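Long-range contacts in gdp-l-fucose synthetase (Naegleria fowleri, PDB 6AQZ), which binds NADP and probably makes GDP-L-fucose by epimerising GDP-4-keto-6-deoxy-D-mannose and reducing the product with NADPH: residues V121-S126 with S182-S187; L168-N173 with Q255-I260; L211-Y216 with Q330-N335. All blocks are in the same frame, centred on the assembly; numbering follows the deposited sequence.

Interaction 1 of 3, residues V121-S126 with S182-S187; sequences VKKTIS and SCLFTS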
ATOM      1  N   VAL A 121      21.804   1.850  -9.881  1.00 54.49           N
ATOM      2  CA  VAL A 121      21.238   1.880 -11.226  1.00 49.68           C
ATOM      3  C   VAL A 121      20.895   3.321 -11.576  1.00 49.99           C
ATOM      4  O   VAL A 121      20.340   4.057 -10.750  1.00 49.44           O
ATOM      5  CB  VAL A 121      20.008   0.969 -11.294  1.00 47.53           C
ATOM      6  CG1 VAL A 121      19.334   1.077 -12.646  1.00 46.52           C
ATOM      7  CG2 VAL A 121      20.408  -0.483 -10.983  1.00 48.26           C
ATOM      8  N   LYS A 122      21.269   3.749 -12.784  1.00 53.32           N
ATOM      9  CA  LYS A 122      21.047   5.143 -13.165  1.00 55.96           C
ATOM     10  C   LYS A 122      19.561   5.429 -13.324  1.00 50.28           C
ATOM     11  O   LYS A 122      19.043   6.396 -12.752  1.00 46.72           O
ATOM     12  CB  LYS A 122      21.804   5.491 -14.455  1.00 51.66           C
ATOM     13  CG  LYS A 122      23.328   5.402 -14.389  1.00 53.28           C
ATOM     14  CD  LYS A 122      23.942   5.753 -15.754  1.00 55.39           C
ATOM     15  CE  LYS A 122      25.444   6.023 -15.702  1.00 66.37           C
ATOM     16  NZ  LYS A 122      26.246   4.821 -15.343  1.00 72.86           N
ATOM     17  N   LYS A 123      18.846   4.557 -14.036  1.00 42.44           N
ATOM     18  CA  LYS A 123      17.419   4.744 -14.272  1.00 47.58           C
ATOM     19  C   LYS A 123      16.715   3.389 -14.214  1.00 48.29           C
ATOM     20  O   LYS A 123      17.217   2.396 -14.742  1.00 51.51           O
ATOM     21  CB  LYS A 123      17.147   5.419 -15.616  1.00 42.50           C
ATOM     22  CG  LYS A 123      15.719   5.902 -15.767  1.00 47.22           C
ATOM     23  CD  LYS A 123      15.373   6.272 -17.204  1.00 46.21           C
ATOM     24  CE  LYS A 123      15.845   7.654 -17.561  1.00 42.72           C
ATOM     25  NZ  LYS A 123      15.270   8.120 -18.868  1.00 48.54           N
ATOM     26  N   THR A 124      15.577   3.351 -13.524  1.00 44.50           N
ATOM     27  CA  THR A 124      14.767   2.151 -13.362  1.00 45.57           C
ATOM     28  C   THR A 124      13.359   2.467 -13.839  1.00 46.24           C
ATOM     29  O   THR A 124      12.791   3.491 -13.454  1.00 38.63           O
ATOM     30  CB  THR A 124      14.776   1.679 -11.894  1.00 41.74           C
ATOM     31  OG1 THR A 124      16.089   1.224 -11.568  1.00 40.86           O
ATOM     32  CG2 THR A 124      13.752   0.554 -11.624  1.00 37.96           C
ATOM     33  N   ILE A 125      12.822   1.631 -14.721  1.00 39.97           N
ATOM     34  CA  ILE A 125      11.472   1.821 -15.220  1.00 36.60           C
ATOM     35  C   ILE A 125      10.667   0.610 -14.814  1.00 40.17           C
ATOM     36  O   ILE A 125      10.983  -0.513 -15.223  1.00 48.28           O
ATOM     37  CB  ILE A 125      11.427   2.006 -16.738  1.00 36.38           C
ATOM     38  CG1 ILE A 125      12.292   3.176 -17.126  1.00 36.29           C
ATOM     39  CG2 ILE A 125      10.011   2.328 -17.169  1.00 36.59           C
ATOM     40  CD1 ILE A 125      12.188   3.484 -18.567  1.00 45.00           C
ATOM     41  N   SER A 126       9.634   0.835 -14.019  1.00 39.72           N
ATOM     42  CA  SER A 126       8.758  -0.220 -13.555  1.00 34.76           C
ATOM     43  C   SER A 126       7.445  -0.106 -14.309  1.00 36.48           C
ATOM     44  O   SER A 126       7.197   0.867 -15.023  1.00 37.81           O
ATOM     45  CB  SER A 126       8.553  -0.110 -12.045  1.00 35.99           C
ATOM     46  OG  SER A 126       9.784  -0.316 -11.378  1.00 38.94           O
ATOM     47  N   SER A 182      22.745   9.588  -8.267  1.00 53.03           N
ATOM     48  CA  SER A 182      22.116   9.823  -9.570  1.00 60.40           C
ATOM     49  C   SER A 182      21.292   8.585  -9.917  1.00 63.22           C
ATOM     50  O   SER A 182      21.718   7.698 -10.665  1.00 62.27           O
ATOM     51  CB  SER A 182      23.161  10.134 -10.636  1.00 66.33           C
ATOM     52  OG  SER A 182      23.734  11.412 -10.413  1.00 73.93           O
ATOM     53  N   CYS A 183      20.111   8.509  -9.306  1.00 56.80           N
ATOM     54  CA  CYS A 183      19.189   7.397  -9.500  1.00 53.56           C
ATOM     55  C   CYS A 183      17.819   7.962  -9.808  1.00 55.96           C
ATOM     56  O   CYS A 183      17.269   8.723  -9.007  1.00 61.61           O
ATOM     57  CB  CYS A 183      19.107   6.509  -8.261  1.00 50.18           C
ATOM     58  SG  CYS A 183      20.585   5.588  -7.957  1.00 63.45           S
ATOM     59  N   LEU A 184      17.265   7.583 -10.952  1.00 50.87           N
ATOM     60  CA  LEU A 184      15.918   7.983 -11.322  1.00 51.85           C
ATOM     61  C   LEU A 184      15.032   6.744 -11.362  1.00 49.39           C
ATOM     62  O   LEU A 184      15.417   5.701 -11.914  1.00 55.18           O
ATOM     63  CB  LEU A 184      15.903   8.719 -12.664  1.00 52.27           C
ATOM     64  CG  LEU A 184      14.511   9.206 -13.103  1.00 53.40           C
ATOM     65  CD1 LEU A 184      13.838  10.067 -12.019  1.00 46.32           C
ATOM     66  CD2 LEU A 184      14.567   9.948 -14.435  1.00 52.69           C
ATOM     67  N   PHE A 185      13.858   6.865 -10.763  1.00 44.42           N
ATOM     68  CA  PHE A 185      12.825   5.835 -10.750  1.00 42.98           C
ATOM     69  C   PHE A 185      11.594   6.417 -11.414  1.00 41.75           C
ATOM     70  O   PHE A 185      11.121   7.486 -11.017  1.00 51.37           O
ATOM     71  CB  PHE A 185      12.497   5.386  -9.313  1.00 38.92           C
ATOM     72  CG  PHE A 185      13.601   4.610  -8.653  1.00 39.36           C
ATOM     73  CD1 PHE A 185      14.681   5.257  -8.096  1.00 38.23           C
ATOM     74  CD2 PHE A 185      13.545   3.228  -8.577  1.00 38.20           C
ATOM     75  CE1 PHE A 185      15.695   4.550  -7.511  1.00 41.41           C
ATOM     76  CE2 PHE A 185      14.559   2.503  -7.977  1.00 40.00           C
ATOM     77  CZ  PHE A 185      15.627   3.148  -7.443  1.00 45.49           C
ATOM     78  N   THR A 186      11.081   5.739 -12.428  1.00 39.09           N
ATOM     79  CA  THR A 186       9.812   6.146 -13.013  1.00 40.93           C
ATOM     80  C   THR A 186       9.070   4.880 -13.455  1.00 42.29           C
ATOM     81  O   THR A 186       9.468   3.759 -13.128  1.00 38.22           O
ATOM     82  CB  THR A 186      10.028   7.158 -14.136  1.00 38.59           C
ATOM     83  OG1 THR A 186       8.757   7.619 -14.596  1.00 39.75           O
ATOM     84  CG2 THR A 186      10.808   6.542 -15.291  1.00 38.59           C
ATOM     85  N   SER A 187       7.955   5.053 -14.163  1.00 37.80           N
ATOM     86  CA  SER A 187       7.133   3.907 -14.494  1.00 37.43           C
ATOM     87  C   SER A 187       6.289   4.225 -15.711  1.00 36.31           C
ATOM     88  O   SER A 187       6.070   5.386 -16.045  1.00 39.13           O
ATOM     89  CB  SER A 187       6.225   3.528 -13.334  1.00 38.75           C
ATOM     90  OG  SER A 187       5.289   4.563 -13.180  1.00 37.48           O
TER
HETATM   91  O   HOH W   1      10.491   2.276 -10.920  1.00 41.43           O
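Thr124 and Phe185 carry nearly the same first torsion (chi1 -68° and -69°), which sets Thr124 OG1 and Phe185 CG beside their own backbone N. Because the two residues are paired across parallel strands, their side chains lie alongside each other and point the same way. Thr124 CB then sits 3.9 Å from Phe185 CD2, on an oblique approach to the ring. On the other face of the sheet Lys123 and Leu184 both have CG anti to the backbone N. The lysine chain bends at chi3 and its CE packs 4.1 Å from Leu184 CD2, while its ammonium reaches on to the carbonyls of Met251 and Tyr254. Ile125 and Thr186 share that face, CG1 of the isoleucine against the threonine methyl, and Thr186 OG1 bonds to Ser256 O.

Between the two faces runs a parallel ladder of four backbone hydrogen bonds. Leu184 donates and accepts, its N to Lys122 O at 2.8 Å and its O from Thr124 N at 2.9 Å. Thr186 repeats this two residues along: its N meets Thr124 O at 3.0 Å, nearly along the C=O axis and almost straight (172°), and its O takes Ser126 N on a lone pair. A water gives a second hydrogen bond to Thr186 O at 2.8 Å and also pairs with Ser126 OG at 2.7 Å, so this carbonyl is gripped twice; the same water lies at the edge of the Phe185 ring, in its plane.

Leu113 and Cys116 of helix 98-118 cover the Thr124 and Phe185 face. Two adjacent parallel strands joined through helix 156-179 are the beta-alpha-beta arrangement of a Rossmann fold, here with the side chain of Ser126 about 8 Å from the bound NADP.

Interaction 2 of 3, residues L168-N173 with Q255-I260; sequences LGRWYN and QSEEPI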
ATOM      1  N   LEU A 168       6.934   3.771  -3.899  1.00 36.67           N
ATOM      2  CA  LEU A 168       8.289   3.430  -3.482  1.00 37.97           C
ATOM      3  C   LEU A 168       9.329   4.082  -4.385  1.00 33.96           C
ATOM      4  O   LEU A 168      10.390   4.505  -3.908  1.00 43.91           O
ATOM      5  CB  LEU A 168       8.475   1.909  -3.464  1.00 41.87           C
ATOM      6  CG  LEU A 168       9.870   1.512  -2.951  1.00 41.94           C
ATOM      7  CD1 LEU A 168      10.184   2.173  -1.601  1.00 39.17           C
ATOM      8  CD2 LEU A 168      10.015  -0.016  -2.877  1.00 45.11           C
ATOM      9  N   GLY A 169       9.034   4.191  -5.689  1.00 36.11           N
ATOM     10  CA  GLY A 169       9.931   4.892  -6.598  1.00 29.16           C
ATOM     11  C   GLY A 169      10.060   6.370  -6.255  1.00 41.47           C
ATOM     12  O   GLY A 169      11.147   6.951  -6.331  1.00 44.51           O
ATOM     13  N   ARG A 170       8.940   7.011  -5.920  1.00 34.77           N
ATOM     14  CA  ARG A 170       9.015   8.418  -5.551  1.00 39.71           C
ATOM     15  C   ARG A 170       9.867   8.599  -4.300  1.00 43.56           C
ATOM     16  O   ARG A 170      10.711   9.501  -4.234  1.00 43.82           O
ATOM     17  CB  ARG A 170       7.609   8.970  -5.340  1.00 38.55           C
ATOM     18  CG  ARG A 170       6.694   8.815  -6.542  1.00 37.26           C
ATOM     19  CD  ARG A 170       5.282   9.234  -6.153  1.00 42.08           C
ATOM     20  NE  ARG A 170       4.323   8.974  -7.212  1.00 49.81           N
ATOM     21  CZ  ARG A 170       3.909   9.875  -8.094  1.00 54.78           C
ATOM     22  NH1 ARG A 170       4.368  11.143  -8.037  1.00 52.23           N
ATOM     23  NH2 ARG A 170       3.014   9.513  -9.012  1.00 47.76           N
ATOM     24  N   TRP A 171       9.705   7.696  -3.331  1.00 41.91           N
ATOM     25  CA  TRP A 171      10.465   7.767  -2.092  1.00 43.68           C
ATOM     26  C   TRP A 171      11.946   7.486  -2.338  1.00 41.38           C
ATOM     27  O   TRP A 171      12.810   8.136  -1.741  1.00 48.94           O
ATOM     28  CB  TRP A 171       9.873   6.777  -1.085  1.00 43.41           C
ATOM     29  CG  TRP A 171       8.480   7.139  -0.683  1.00 40.71           C
ATOM     30  CD1 TRP A 171       7.972   8.403  -0.570  1.00 40.13           C
ATOM     31  CD2 TRP A 171       7.401   6.243  -0.364  1.00 42.05           C
ATOM     32  NE1 TRP A 171       6.658   8.350  -0.185  1.00 43.52           N
ATOM     33  CE2 TRP A 171       6.279   7.042  -0.046  1.00 43.17           C
ATOM     34  CE3 TRP A 171       7.275   4.850  -0.316  1.00 48.52           C
ATOM     35  CZ2 TRP A 171       5.052   6.498   0.327  1.00 43.82           C
ATOM     36  CZ3 TRP A 171       6.051   4.310   0.046  1.00 49.21           C
ATOM     37  CH2 TRP A 171       4.955   5.134   0.362  1.00 47.45           C
ATOM     38  N   TYR A 172      12.268   6.556  -3.241  1.00 40.56           N
ATOM     39  CA  TYR A 172      13.681   6.347  -3.551  1.00 39.52           C
ATOM     40  C   TYR A 172      14.266   7.522  -4.330  1.00 41.91           C
ATOM     41  O   TYR A 172      15.461   7.799  -4.198  1.00 41.51           O
ATOM     42  CB  TYR A 172      13.916   5.042  -4.325  1.00 42.07           C
ATOM     43  CG  TYR A 172      14.233   3.873  -3.416  1.00 43.44           C
ATOM     44  CD1 TYR A 172      15.255   3.965  -2.474  1.00 39.19           C
ATOM     45  CD2 TYR A 172      13.527   2.669  -3.512  1.00 38.05           C
ATOM     46  CE1 TYR A 172      15.550   2.905  -1.649  1.00 41.22           C
ATOM     47  CE2 TYR A 172      13.820   1.601  -2.688  1.00 35.39           C
ATOM     48  CZ  TYR A 172      14.832   1.725  -1.771  1.00 41.06           C
ATOM     49  OH  TYR A 172      15.117   0.665  -0.958  1.00 46.79           O
ATOM     50  N   ASN A 173      13.459   8.228  -5.136  1.00 40.17           N
ATOM     51  CA  ASN A 173      13.962   9.462  -5.737  1.00 36.76           C
ATOM     52  C   ASN A 173      14.291  10.485  -4.657  1.00 40.11           C
ATOM     53  O   ASN A 173      15.340  11.138  -4.721  1.00 48.94           O
ATOM     54  CB  ASN A 173      12.959  10.042  -6.742  1.00 39.48           C
ATOM     55  CG  ASN A 173      12.845   9.192  -8.039  1.00 43.25           C
ATOM     56  OD1 ASN A 173      13.796   8.518  -8.449  1.00 48.10           O
ATOM     57  ND2 ASN A 173      11.670   9.232  -8.677  1.00 36.29           N
ATOM     58  N   GLN A 255      12.383  11.785 -18.107  1.00 49.67           N
ATOM     59  CA  GLN A 255      13.037  12.138 -16.853  1.00 49.25           C
ATOM     60  C   GLN A 255      12.073  12.295 -15.694  1.00 50.68           C
ATOM     61  O   GLN A 255      12.522  12.455 -14.565  1.00 58.59           O
ATOM     62  CB  GLN A 255      13.807  13.462 -17.000  1.00 46.30           C
ATOM     63  CG  GLN A 255      15.064  13.370 -17.778  1.00 47.76           C
ATOM     64  CD  GLN A 255      15.712  14.700 -17.968  1.00 54.95           C
ATOM     65  OE1 GLN A 255      15.041  15.733 -17.993  1.00 59.46           O
ATOM     66  NE2 GLN A 255      17.025  14.696 -18.120  1.00 56.82           N
ATOM     67  N   SER A 256      10.782  12.363 -15.957  1.00 47.12           N
ATOM     68  CA  SER A 256       9.808  12.592 -14.908  1.00 35.70           C
ATOM     69  C   SER A 256       9.564  11.309 -14.114  1.00 49.89           C
ATOM     70  O   SER A 256       9.554  10.203 -14.670  1.00 45.06           O
ATOM     71  CB  SER A 256       8.510  13.093 -15.544  1.00 36.72           C
ATOM     72  OG  SER A 256       7.396  13.046 -14.687  1.00 39.34           O
ATOM     73  N   GLU A 257       9.350  11.472 -12.810  1.00 46.54           N
ATOM     74  CA  GLU A 257       8.959  10.372 -11.944  1.00 39.01           C
ATOM     75  C   GLU A 257       7.469  10.056 -12.045  1.00 43.21           C
ATOM     76  O   GLU A 257       7.037   9.039 -11.503  1.00 42.44           O
ATOM     77  CB  GLU A 257       9.352  10.685 -10.491  1.00 43.06           C
ATOM     78  CG  GLU A 257       8.424  11.713  -9.794  1.00 50.77           C
ATOM     79  CD  GLU A 257       8.765  11.998  -8.316  1.00 58.79           C
ATOM     80  OE1 GLU A 257       9.567  11.279  -7.685  1.00 57.35           O
ATOM     81  OE2 GLU A 257       8.228  12.986  -7.781  1.00 68.59           O
ATOM     82  N   GLU A 258       6.671  10.904 -12.705  1.00 44.71           N
ATOM     83  CA  GLU A 258       5.256  10.596 -12.903  1.00 40.47           C
ATOM     84  C   GLU A 258       5.115   9.455 -13.905  1.00 47.80           C
ATOM     85  O   GLU A 258       5.807   9.450 -14.930  1.00 47.68           O
ATOM     86  CB  GLU A 258       4.500  11.809 -13.447  1.00 43.67           C
ATOM     87  CG  GLU A 258       4.667  13.058 -12.624  1.00 50.07           C
ATOM     88  CD  GLU A 258       4.105  12.909 -11.223  1.00 55.99           C
ATOM     89  OE1 GLU A 258       3.089  12.184 -11.051  1.00 59.44           O
ATOM     90  OE2 GLU A 258       4.703  13.504 -10.294  1.00 56.14           O
ATOM     91  N   PRO A 259       4.222   8.492 -13.662  1.00 47.47           N
ATOM     92  CA  PRO A 259       4.019   7.427 -14.659  1.00 38.98           C
ATOM     93  C   PRO A 259       3.514   8.027 -15.954  1.00 39.04           C
ATOM     94  O   PRO A 259       2.863   9.067 -15.958  1.00 45.63           O
ATOM     95  CB  PRO A 259       2.970   6.516 -14.017  1.00 45.03           C
ATOM     96  CG  PRO A 259       2.310   7.349 -12.947  1.00 43.56           C
ATOM     97  CD  PRO A 259       3.338   8.348 -12.487  1.00 43.01           C
ATOM     98  N   ILE A 260       3.863   7.394 -17.068  1.00 37.10           N
ATOM     99  CA  ILE A 260       3.380   7.809 -18.382  1.00 33.47           C
ATOM    100  C   ILE A 260       2.594   6.649 -18.966  1.00 41.80           C
ATOM    101  O   ILE A 260       3.079   5.515 -18.992  1.00 44.05           O
ATOM    102  CB  ILE A 260       4.525   8.244 -19.316  1.00 32.91           C
ATOM    103  CG1 ILE A 260       3.977   8.644 -20.679  1.00 38.63           C
ATOM    104  CG2 ILE A 260       5.586   7.156 -19.491  1.00 32.63           C
ATOM    105  CD1 ILE A 260       5.056   9.230 -21.616  1.00 34.61           C
TER
HETATM  106  O   HOH W   2      10.069  12.101  -5.049  1.00 49.78           O
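Glu257 OE1 is the best-held atom here, gripped by two hydrogen bonds. Asn173 ND2 donates to its anti lone pair at 3.1 Å, nearly straight (169°) and close to the amide plane. A water gives the second bond at 2.8 Å and donates its other hydrogen to Arg170 O, so the carboxylate is tied to the helix through side chain and backbone alike. Glu257 reaches this spot with CG in the crowded position between backbone N and carbonyl carbon (chi1 76°) and the chain extended beyond, sliding past Asn173 in the opposite direction.

Arg170 runs extended from CG to NE and crosses both glutamates at about a right angle. Its NH1 forms a salt bridge with Glu258 OE2 at 3.3 Å, meeting that oxygen from above the carboxylate plane; two further bonds, from NH1 and NH2 to Glu258 OE1, are weak. Pro259 CD packs 3.7 Å from Arg170 NH2. Glu257 OE2 lies 4.3 Å from Arg170 NH1, too far for a salt bridge, while Asp166 is salt-bridged to NE; the guanidinium probably keeps both glutamates ionised.

Asn173 OD1 accepts from Phe185 N, so one amide joins helix 156-179 both to strand 184-194 and to the loop between helix 240-253 and strand 260-262. Trp171, which follows Arg170, turns away from this loop to Trp102 and Asn156 of the second subunit.

Interaction 3 of 3, residues L211-Y216 with Q330-N335; sequences LMHKCY and QWFLEN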
ATOM      1  N   LEU A 211      -9.093 -15.299 -27.166  1.00 48.78           N
ATOM      2  CA  LEU A 211      -9.876 -15.392 -28.389  1.00 48.86           C
ATOM      3  C   LEU A 211      -9.066 -16.058 -29.497  1.00 52.44           C
ATOM      4  O   LEU A 211      -9.612 -16.827 -30.293  1.00 52.18           O
ATOM      5  CB  LEU A 211     -10.342 -14.012 -28.821  1.00 47.89           C
ATOM      6  CG  LEU A 211     -11.500 -13.495 -27.971  1.00 54.95           C
ATOM      7  CD1 LEU A 211     -11.916 -12.118 -28.447  1.00 55.80           C
ATOM      8  CD2 LEU A 211     -12.672 -14.456 -27.969  1.00 57.40           C
ATOM      9  N   MET A 212      -7.754 -15.798 -29.544  1.00 54.43           N
ATOM     10  CA  MET A 212      -6.907 -16.445 -30.545  1.00 61.25           C
ATOM     11  C   MET A 212      -6.856 -17.949 -30.347  1.00 62.12           C
ATOM     12  O   MET A 212      -6.991 -18.712 -31.307  1.00 68.73           O
ATOM     13  CB  MET A 212      -5.493 -15.873 -30.516  1.00 62.92           C
ATOM     14  CG  MET A 212      -5.385 -14.534 -31.187  1.00 66.85           C
ATOM     15  SD  MET A 212      -3.703 -13.914 -31.210  1.00 66.79           S
ATOM     16  CE  MET A 212      -4.001 -12.326 -31.978  1.00 64.41           C
ATOM     17  N   HIS A 213      -6.685 -18.394 -29.103  1.00 59.76           N
ATOM     18  CA  HIS A 213      -6.624 -19.826 -28.841  1.00 59.44           C
ATOM     19  C   HIS A 213      -7.976 -20.470 -29.106  1.00 63.87           C
ATOM     20  O   HIS A 213      -8.048 -21.598 -29.615  1.00 63.77           O
ATOM     21  CB  HIS A 213      -6.188 -20.075 -27.398  1.00 55.59           C
ATOM     22  CG  HIS A 213      -5.734 -21.477 -27.139  1.00 60.24           C
ATOM     23  ND1 HIS A 213      -5.421 -21.938 -25.879  1.00 63.50           N
ATOM     24  CD2 HIS A 213      -5.555 -22.522 -27.977  1.00 61.07           C
ATOM     25  CE1 HIS A 213      -5.054 -23.204 -25.956  1.00 64.20           C
ATOM     26  NE2 HIS A 213      -5.128 -23.582 -27.218  1.00 62.72           N
ATOM     27  N   LYS A 214      -9.053 -19.758 -28.766  1.00 62.06           N
ATOM     28  CA  LYS A 214     -10.400 -20.241 -29.032  1.00 63.43           C
ATOM     29  C   LYS A 214     -10.641 -20.407 -30.526  1.00 65.22           C
ATOM     30  O   LYS A 214     -11.202 -21.420 -30.967  1.00 69.11           O
ATOM     31  CB  LYS A 214     -11.419 -19.265 -28.435  1.00 62.92           C
ATOM     32  CG  LYS A 214     -12.256 -19.826 -27.313  1.00 67.67           C
ATOM     33  CD  LYS A 214     -12.275 -18.901 -26.126  1.00 80.12           C
ATOM     34  CE  LYS A 214     -13.681 -18.374 -25.872  1.00 87.26           C
ATOM     35  NZ  LYS A 214     -14.685 -19.441 -26.167  1.00 89.60           N
ATOM     36  N   CYS A 215     -10.202 -19.430 -31.322  1.00 56.27           N
ATOM     37  CA  CYS A 215     -10.387 -19.509 -32.762  1.00 57.39           C
ATOM     38  C   CYS A 215      -9.578 -20.670 -33.333  1.00 62.86           C
ATOM     39  O   CYS A 215     -10.034 -21.374 -34.247  1.00 69.33           O
ATOM     40  CB  CYS A 215     -10.006 -18.178 -33.414  1.00 54.34           C
ATOM     41  SG  CYS A 215     -10.466 -18.036 -35.174  1.00 62.43           S
ATOM     42  N   TYR A 216      -8.357 -20.858 -32.821  1.00 55.11           N
ATOM     43  CA  TYR A 216      -7.527 -21.983 -33.221  1.00 56.08           C
ATOM     44  C   TYR A 216      -8.216 -23.318 -32.945  1.00 61.84           C
ATOM     45  O   TYR A 216      -8.207 -24.209 -33.798  1.00 63.69           O
ATOM     46  CB  TYR A 216      -6.185 -21.904 -32.494  1.00 53.60           C
ATOM     47  CG  TYR A 216      -5.224 -23.045 -32.806  1.00 58.84           C
ATOM     48  CD1 TYR A 216      -5.274 -24.231 -32.070  1.00 54.63           C
ATOM     49  CD2 TYR A 216      -4.252 -22.930 -33.801  1.00 59.58           C
ATOM     50  CE1 TYR A 216      -4.395 -25.273 -32.332  1.00 65.96           C
ATOM     51  CE2 TYR A 216      -3.373 -23.966 -34.066  1.00 66.33           C
ATOM     52  CZ  TYR A 216      -3.449 -25.138 -33.331  1.00 74.04           C
ATOM     53  OH  TYR A 216      -2.575 -26.176 -33.595  1.00 84.02           O
ATOM     54  N   GLN A 330       0.268 -15.440 -36.906  1.00 65.37           N
ATOM     55  CA  GLN A 330       1.310 -16.199 -37.602  1.00 66.81           C
ATOM     56  C   GLN A 330       2.329 -16.740 -36.609  1.00 67.99           C
ATOM     57  O   GLN A 330       2.781 -17.881 -36.739  1.00 71.07           O
ATOM     58  CB  GLN A 330       1.997 -15.346 -38.672  1.00 59.84           C
ATOM     59  N   TRP A 331       2.698 -15.934 -35.606  1.00 64.32           N
ATOM     60  CA  TRP A 331       3.579 -16.434 -34.553  1.00 58.20           C
ATOM     61  C   TRP A 331       2.936 -17.607 -33.832  1.00 56.30           C
ATOM     62  O   TRP A 331       3.602 -18.598 -33.513  1.00 63.30           O
ATOM     63  CB  TRP A 331       3.922 -15.321 -33.544  1.00 53.41           C
ATOM     64  CG  TRP A 331       4.811 -15.848 -32.449  1.00 53.34           C
ATOM     65  CD1 TRP A 331       6.172 -15.841 -32.421  1.00 50.06           C
ATOM     66  CD2 TRP A 331       4.390 -16.508 -31.246  1.00 51.52           C
ATOM     67  NE1 TRP A 331       6.624 -16.462 -31.284  1.00 61.78           N
ATOM     68  CE2 TRP A 331       5.549 -16.879 -30.546  1.00 56.33           C
ATOM     69  CE3 TRP A 331       3.147 -16.821 -30.701  1.00 47.20           C
ATOM     70  CZ2 TRP A 331       5.499 -17.538 -29.321  1.00 55.26           C
ATOM     71  CZ3 TRP A 331       3.102 -17.498 -29.503  1.00 49.24           C
ATOM     72  CH2 TRP A 331       4.264 -17.838 -28.819  1.00 55.47           C
ATOM     73  N   PHE A 332       1.644 -17.496 -33.549  1.00 50.54           N
ATOM     74  CA  PHE A 332       0.947 -18.522 -32.792  1.00 52.06           C
ATOM     75  C   PHE A 332       0.878 -19.832 -33.568  1.00 56.54           C
ATOM     76  O   PHE A 332       1.132 -20.906 -33.006  1.00 52.67           O
ATOM     77  CB  PHE A 332      -0.448 -18.002 -32.437  1.00 49.94           C
ATOM     78  CG  PHE A 332      -1.195 -18.859 -31.476  1.00 54.92           C
ATOM     79  CD1 PHE A 332      -0.630 -19.222 -30.267  1.00 64.03           C
ATOM     80  CD2 PHE A 332      -2.486 -19.268 -31.755  1.00 58.07           C
ATOM     81  CE1 PHE A 332      -1.339 -20.010 -29.358  1.00 65.86           C
ATOM     82  CE2 PHE A 332      -3.198 -20.042 -30.850  1.00 63.17           C
ATOM     83  CZ  PHE A 332      -2.625 -20.408 -29.650  1.00 64.26           C
ATOM     84  N   LEU A 333       0.595 -19.758 -34.869  1.00 57.66           N
ATOM     85  CA  LEU A 333       0.528 -20.976 -35.669  1.00 62.58           C
ATOM     86  C   LEU A 333       1.892 -21.642 -35.754  1.00 69.02           C
ATOM     87  O   LEU A 333       2.002 -22.860 -35.594  1.00 74.24           O
ATOM     88  CB  LEU A 333      -0.012 -20.659 -37.065  1.00 59.44           C
ATOM     89  CG  LEU A 333      -1.479 -20.227 -37.060  1.00 61.04           C
ATOM     90  CD1 LEU A 333      -1.882 -19.626 -38.402  1.00 66.02           C
ATOM     91  CD2 LEU A 333      -2.359 -21.407 -36.712  1.00 56.67           C
ATOM     92  N   GLU A 334       2.950 -20.855 -35.966  1.00 70.28           N
ATOM     93  CA  GLU A 334       4.275 -21.444 -36.113  1.00 68.57           C
ATOM     94  C   GLU A 334       4.841 -21.965 -34.798  1.00 71.49           C
ATOM     95  O   GLU A 334       5.724 -22.822 -34.831  1.00 77.48           O
ATOM     96  CB  GLU A 334       5.247 -20.440 -36.730  1.00 67.00           C
ATOM     97  N   ASN A 335       4.350 -21.499 -33.643  1.00 69.83           N
ATOM     98  CA  ASN A 335       4.973 -21.851 -32.369  1.00 67.69           C
ATOM     99  C   ASN A 335       4.012 -22.496 -31.376  1.00 64.17           C
ATOM    100  O   ASN A 335       4.367 -22.649 -30.206  1.00 72.48           O
ATOM    101  CB  ASN A 335       5.599 -20.612 -31.725  1.00 69.02           C
ATOM    102  CG  ASN A 335       6.781 -20.094 -32.501  1.00 69.99           C
ATOM    103  OD1 ASN A 335       7.867 -20.667 -32.433  1.00 72.52           O
ATOM    104  ND2 ASN A 335       6.582 -19.011 -33.251  1.00 66.03           N
TER
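From CB outward, Phe332 leaves its helix toward helix 207-221, with CG anti to the backbone N, and the far end of its ring does the touching. CE2 makes the most contacts: Tyr216 CB lies 3.9 Å from it, near the phenyl plane, and His213 CA is 4.0 Å from the same CE2. The carbonyl oxygen of Met212 is also at 4.0 Å from Phe332 CE2. At the tip, CZ comes to 4.0 Å from His213 CD2, which sits in plane at the phenyl edge.

The phenyl thus presents its edge to two faces at once. Toward His213 the pair is an offset edge-to-face stack with the planes at 80°; toward Tyr216 it is of the same kind, with the planes at 69° and the centroids 5.7 Å apart. His213 and Tyr216 both hold CG anti to the backbone N. Leu333 adds a smaller contact of its own, its CD2 methyl lying in plane at the edge of the tyrosine ring, 3.8 Å from Tyr216 CD2.

The cluster extends beyond the two helices. Phe200 stacks on Phe332, Tyr336 stacks on Tyr216, and Phe283 of helix 272-283 packs against both Phe332 and Leu333. The imidazole is fixed by ND1 bonding to Phe200 O and NE2 to Tyr336 OH. With its polar atoms satisfied in this way, His213 can serve here as a flat aromatic surface, and the two segments, axes 11.4 Å apart and inclined at 56°, are held together by dispersion and ring-edge contacts.

From the N terminus, the first contact met is on strand 123-127; interaction 1 closes its loop when the chain returns through helix 156-179 to strand 184-194. Interaction 2 opens on that helix, inside the loop of interaction 1, and closes only at 255-260, so the two cross. They also touch, strand 184-194 meeting both the helix and the loop of interaction 2, which joins all three into one block of the Rossmann domain. Interaction 3 opens at 211-216, before interaction 2 closes, so interactions 2 and 3 cross, while 1 and 3 are in series. Its centre is about 36 Å from that of interaction 1, across the chain's centre, where it ties helix 207-221 to helix 321-335.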